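PDB 4WO7: foldase protein PrsA from Bacillus subtilis, which helps secreted proteins fold outside the cell after their translocation and has peptidyl-prolyl cis-trans isomerase activity that is dispensable for its role in vivo. Local coordinates for residues Ser5-Glu9 / Val19-Glu23; Ile109-Trp113 / Leu219-Val223. One frame throughout, in Å; residues are numbered along the deposited sequence.

Interaction 1. Residues Ser5-Glu9 / Val19-Glu23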
loop_
_atom_site.group_PDB
_atom_site.type_symbol
_atom_site.label_atom_id
_atom_site.label_comp_id
_atom_site.label_asym_id
_atom_site.label_seq_id
_atom_site.Cartn_x
_atom_site.Cartn_y
_atom_site.Cartn_z
ATOM N N SER A 5 28.315 17.868 20.476
ATOM C CA SER A 5 27.479 18.757 19.678
ATOM C C SER A 5 25.997 18.472 19.923
ATOM O O SER A 5 25.646 17.709 20.824
ATOM C CB SER A 5 27.814 18.610 18.190
ATOM O OG SER A 5 29.113 19.103 17.910
ATOM N N GLY A 6 25.134 19.092 19.122
ATOM C CA GLY A 6 23.701 18.895 19.247
ATOM C C GLY A 6 23.302 17.489 18.855
ATOM O O GLY A 6 22.241 17.002 19.245
ATOM N N ASP A 7 24.163 16.839 18.081
ATOM C CA ASP A 7 23.955 15.460 17.669
ATOM C C ASP A 7 24.050 14.490 18.846
ATOM O O ASP A 7 23.608 13.346 18.750
ATOM C CB ASP A 7 24.982 15.087 16.600
ATOM C CG ASP A 7 24.604 15.598 15.224
ATOM O OD1 ASP A 7 23.819 16.568 15.140
ATOM O OD2 ASP A 7 25.098 15.038 14.223
ATOM N N LYS A 8 24.622 14.952 19.954
ATOM C CA LYS A 8 24.733 14.136 21.161
ATOM C C LYS A 8 23.441 14.148 21.967
ATOM O O LYS A 8 23.301 13.405 22.941
ATOM C CB LYS A 8 25.859 14.655 22.055
ATOM C CG LYS A 8 27.177 14.920 21.350
ATOM C CD LYS A 8 28.225 13.863 21.607
ATOM C CE LYS A 8 29.605 14.451 21.382
ATOM N NZ LYS A 8 30.071 15.260 22.545
ATOM N N GLU A 9 22.503 15.002 21.565
ATOM C CA GLU A 9 21.208 15.090 22.226
ATOM C C GLU A 9 20.541 13.722 22.265
ATOM O O GLU A 9 20.364 13.071 21.233
ATOM C CB GLU A 9 20.323 16.112 21.505
ATOM C CG GLU A 9 18.924 16.286 22.073
ATOM C CD GLU A 9 18.006 17.012 21.106
ATOM O OE1 GLU A 9 16.783 16.763 21.143
ATOM O OE2 GLU A 9 18.509 17.845 20.318
ATOM N N VAL A 19 19.586 6.305 22.166
ATOM C CA VAL A 19 19.459 6.747 20.790
ATOM C C VAL A 19 19.683 8.253 20.731
ATOM O O VAL A 19 18.954 9.018 21.361
ATOM C CB VAL A 19 18.071 6.371 20.238
ATOM C CG1 VAL A 19 17.862 6.931 18.844
ATOM C CG2 VAL A 19 17.898 4.850 20.253
ATOM N N THR A 20 20.700 8.670 19.983
ATOM C CA THR A 20 21.041 10.082 19.873
ATOM C C THR A 20 20.360 10.747 18.673
ATOM O O THR A 20 19.863 10.070 17.772
ATOM C CB THR A 20 22.558 10.269 19.752
ATOM O OG1 THR A 20 23.036 9.582 18.590
ATOM C CG2 THR A 20 23.267 9.739 21.000
ATOM N N LYS A 21 20.347 12.078 18.676
ATOM C CA LYS A 21 19.813 12.870 17.566
ATOM C C LYS A 21 20.527 12.527 16.260
ATOM O O LYS A 21 19.895 12.398 15.210
ATOM C CB LYS A 21 19.950 14.369 17.874
ATOM C CG LYS A 21 19.565 15.318 16.738
ATOM C CD LYS A 21 19.255 16.722 17.273
ATOM C CE LYS A 21 19.380 17.780 16.183
ATOM N NZ LYS A 21 18.852 19.113 16.595
ATOM N N GLY A 22 21.848 12.378 16.333
ATOM C CA GLY A 22 22.651 12.051 15.166
ATOM C C GLY A 22 22.273 10.712 14.557
ATOM O O GLY A 22 22.180 10.573 13.336
ATOM N N GLU A 23 22.051 9.721 15.413
ATOM C CA GLU A 23 21.617 8.407 14.957
ATOM C C GLU A 23 20.275 8.511 14.257
ATOM O O GLU A 23 20.075 7.929 13.189
ATOM C CB GLU A 23 21.503 7.430 16.129
ATOM C CG GLU A 23 22.822 7.020 16.755
ATOM C CD GLU A 23 22.628 6.268 18.059
ATOM O OE1 GLU A 23 22.475 5.030 18.012
ATOM O OE2 GLU A 23 22.627 6.915 19.129
#
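The first turn of a helix leaves its backbone NH groups without partners inside it, and the N-terminal end of PrsA illustrates how a preceding piece of chain can supply them. Backbone hydrogen bonds hold the two segments together. K21 N donates to E9 O at 2.7 Å, and G22 N donates to D7 O at 3.1 Å, so D7, in the short 3-10 turn, and E9, just after it, serve consecutive amides. The nearest pair of alpha carbons across the segments is D7 CA and G22 CA, 4.4 Å apart; a beta carbon built on G22 would crowd D7 CB.

Charged side chains add a looser layer. The extended side chain of K21 passes alongside the turn, with its CD 3.6 Å from G6 O, and ends in a long salt bridge of 3.9 Å between K21 NZ and E9 OE2. The same NZ has a second partner, D7 of the second subunit, so this surface contact is part of the dimer interface, where E23 also pairs with K44 of that subunit.

Within 19-23, capping is reciprocal. T20 N donates to E23 OE2 at 2.7 Å, E23 N returns a weak bond of 3.3 Å to T20 OG1, and T20 OG1 donates to E23 OE2 at 2.8 Å. T20 is thus the N-cap of helix 21-49 and forms a capping box with E23, while D7 and E9 accept from the two amides between them, K21 and G22, where the small antiparallel sheet of 10-14 and 19-20 gives way to the helix.

Interaction 2. Residues Ile109-Trp113 / Leu219-Val223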
loop_
_atom_site.group_PDB
_atom_site.type_symbol
_atom_site.label_atom_id
_atom_site.label_comp_id
_atom_site.label_asym_id
_atom_site.label_seq_id
_atom_site.Cartn_x
_atom_site.Cartn_y
_atom_site.Cartn_z
ATOM N N ILE A 109 -9.702 14.371 -25.386
ATOM C CA ILE A 109 -11.122 14.673 -25.198
ATOM C C ILE A 109 -12.002 13.732 -26.004
ATOM O O ILE A 109 -13.001 13.221 -25.496
ATOM C CB ILE A 109 -11.489 16.111 -25.632
ATOM C CG1 ILE A 109 -10.602 17.149 -24.952
ATOM C CG2 ILE A 109 -12.963 16.397 -25.330
ATOM C CD1 ILE A 109 -10.691 18.518 -25.598
ATOM N N LYS A 110 -11.629 13.501 -27.258
ATOM C CA LYS A 110 -12.404 12.616 -28.116
ATOM C C LYS A 110 -12.247 11.203 -27.585
ATOM O O LYS A 110 -13.162 10.389 -27.670
ATOM C CB LYS A 110 -11.956 12.708 -29.576
ATOM C CG LYS A 110 -13.018 12.220 -30.566
ATOM C CD LYS A 110 -12.639 12.516 -32.010
ATOM C CE LYS A 110 -11.987 11.317 -32.683
ATOM N NZ LYS A 110 -12.983 10.298 -33.130
ATOM N N GLU A 111 -11.074 10.936 -27.018
ATOM C CA GLU A 111 -10.782 9.662 -26.374
ATOM C C GLU A 111 -11.633 9.444 -25.136
ATOM O O GLU A 111 -11.937 8.309 -24.782
ATOM C CB GLU A 111 -9.316 9.599 -25.965
ATOM C CG GLU A 111 -8.945 8.358 -25.186
ATOM C CD GLU A 111 -7.472 8.315 -24.842
ATOM O OE1 GLU A 111 -7.043 7.337 -24.195
ATOM O OE2 GLU A 111 -6.743 9.260 -25.216
ATOM N N TYR A 112 -11.938 10.525 -24.429
ATOM C CA TYR A 112 -12.801 10.442 -23.258
ATOM C C TYR A 112 -14.261 10.305 -23.692
ATOM O O TYR A 112 -15.039 9.575 -23.073
ATOM C CB TYR A 112 -12.621 11.659 -22.354
ATOM C CG TYR A 112 -13.389 11.558 -21.051
ATOM C CD1 TYR A 112 -12.877 10.844 -19.975
ATOM C CD2 TYR A 112 -14.631 12.156 -20.904
ATOM C CE1 TYR A 112 -13.578 10.740 -18.786
ATOM C CE2 TYR A 112 -15.340 12.053 -19.717
ATOM C CZ TYR A 112 -14.808 11.347 -18.663
ATOM O OH TYR A 112 -15.516 11.249 -17.484
ATOM N N TRP A 113 -14.628 11.028 -24.748
ATOM C CA TRP A 113 -15.978 10.977 -25.287
ATOM C C TRP A 113 -16.309 9.543 -25.683
ATOM O O TRP A 113 -17.321 8.993 -25.252
ATOM C CB TRP A 113 -16.078 11.918 -26.497
ATOM C CG TRP A 113 -17.425 12.042 -27.130
ATOM C CD1 TRP A 113 -18.444 12.861 -26.736
ATOM C CD2 TRP A 113 -17.898 11.340 -28.288
ATOM N NE1 TRP A 113 -19.526 12.707 -27.572
ATOM C CE2 TRP A 113 -19.218 11.773 -28.528
ATOM C CE3 TRP A 113 -17.342 10.373 -29.131
ATOM C CZ2 TRP A 113 -19.984 11.281 -29.578
ATOM C CZ3 TRP A 113 -18.107 9.885 -30.172
ATOM C CH2 TRP A 113 -19.412 10.339 -30.387
ATOM N N LEU A 219 -16.247 18.067 -21.283
ATOM C CA LEU A 219 -15.421 16.873 -21.181
ATOM C C LEU A 219 -13.957 17.248 -20.987
ATOM O O LEU A 219 -13.220 16.536 -20.307
ATOM C CB LEU A 219 -15.585 15.986 -22.415
ATOM C CG LEU A 219 -16.974 15.356 -22.549
ATOM C CD1 LEU A 219 -17.043 14.452 -23.773
ATOM C CD2 LEU A 219 -17.405 14.613 -21.279
ATOM N N LYS A 220 -13.536 18.358 -21.585
ATOM C CA LYS A 220 -12.172 18.833 -21.398
ATOM C C LYS A 220 -11.947 19.107 -19.911
ATOM O O LYS A 220 -10.902 18.773 -19.351
ATOM C CB LYS A 220 -11.898 20.085 -22.229
ATOM C CG LYS A 220 -10.417 20.388 -22.357
ATOM C CD LYS A 220 -10.139 21.601 -23.226
ATOM C CE LYS A 220 -8.656 21.719 -23.560
ATOM N NZ LYS A 220 -8.397 22.859 -24.482
ATOM N N SER A 221 -12.945 19.715 -19.276
ATOM C CA SER A 221 -12.853 20.064 -17.867
ATOM C C SER A 221 -12.807 18.790 -17.036
ATOM O O SER A 221 -12.106 18.725 -16.026
ATOM C CB SER A 221 -14.030 20.948 -17.445
ATOM O OG SER A 221 -13.917 22.246 -18.002
ATOM N N GLU A 222 -13.550 17.776 -17.469
ATOM C CA GLU A 222 -13.538 16.483 -16.794
ATOM C C GLU A 222 -12.208 15.753 -16.957
ATOM O O GLU A 222 -11.712 15.154 -16.002
ATOM C CB GLU A 222 -14.661 15.587 -17.309
ATOM C CG GLU A 222 -16.046 15.954 -16.817
ATOM C CD GLU A 222 -17.071 14.891 -17.170
ATOM O OE1 GLU A 222 -16.839 13.711 -16.830
ATOM O OE2 GLU A 222 -18.104 15.230 -17.788
ATOM N N VAL A 223 -11.632 15.798 -18.159
ATOM C CA VAL A 223 -10.347 15.143 -18.398
ATOM C C VAL A 223 -9.297 15.735 -17.485
ATOM O O VAL A 223 -8.517 15.006 -16.877
ATOM C CB VAL A 223 -9.862 15.283 -19.869
ATOM C CG1 VAL A 223 -8.379 14.880 -20.002
ATOM C CG2 VAL A 223 -10.730 14.470 -20.826
#
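The helical segments 109-113 and 219-223 cross almost at right angles: the angle between their N-to-C directions is 95° and the segment axes approach to 9.4 Å. Such a steep crossing confines the contact to a small patch, here 388 Å² with both sides summed, and the nearest backbone pair is I109 CA to K220 CA at 5.7 Å.

The patch illustrates how one leucine can bridge three residues of a partner helix. L219 points at the other segment and is met by I109, Y112 and W113: its CB lies 3.9 Å from I109 CG2, its CD2 3.6 Å from Y112 CE2, and its CD1 3.6 Å from W113 CD1. Both aromatic rings receive these methyl groups at the edge, near the ring plane. One turn further along, V223 CG2 packs 3.7 Å from Y112 CB, while the aliphatic part of K220 borders the patch, its CG 3.8 Å from I109 CD1 before the amine leads away. A polar link flanks this apolar centre, a weak hydrogen bond of 2.9 Å from Y112 OH to E222 OE1.

Around the crossing, W113 makes a cation-pi interaction with R209 and an edge-to-face contact with Y212, and I109 also touches Y212; V104 lies against K220 and V223. E222 OE1 has a further weak hydrogen bond from W167 of strand 164-169. The contact therefore joins helix 106-113, which leads into strand 119-127, to helix 216-228, which follows strand 200-207: the helices before and after the four-stranded antiparallel sheet of the parvulin-type (PpiC) PPIase domain.

The two contacts lie on opposite sides of the chain's centre, with centres about 54 Å apart and nearest atoms about 42 Å apart, and they share no element. Interaction 1 is local in sequence, at the surface of the chain and in contact with the second subunit; interaction 2 is partly buried, joins helices more than a hundred residues apart, and is touched by no other chain of the assembly. Their chemistry follows their places. At a helix start, first-turn amides take backbone carbonyls as partners, and a long salt bridge lies beside them. Between two helical segments, no backbone hydrogen bond crosses the contact; apolar side chains make most of it, with one weak side-chain hydrogen bond at its margin.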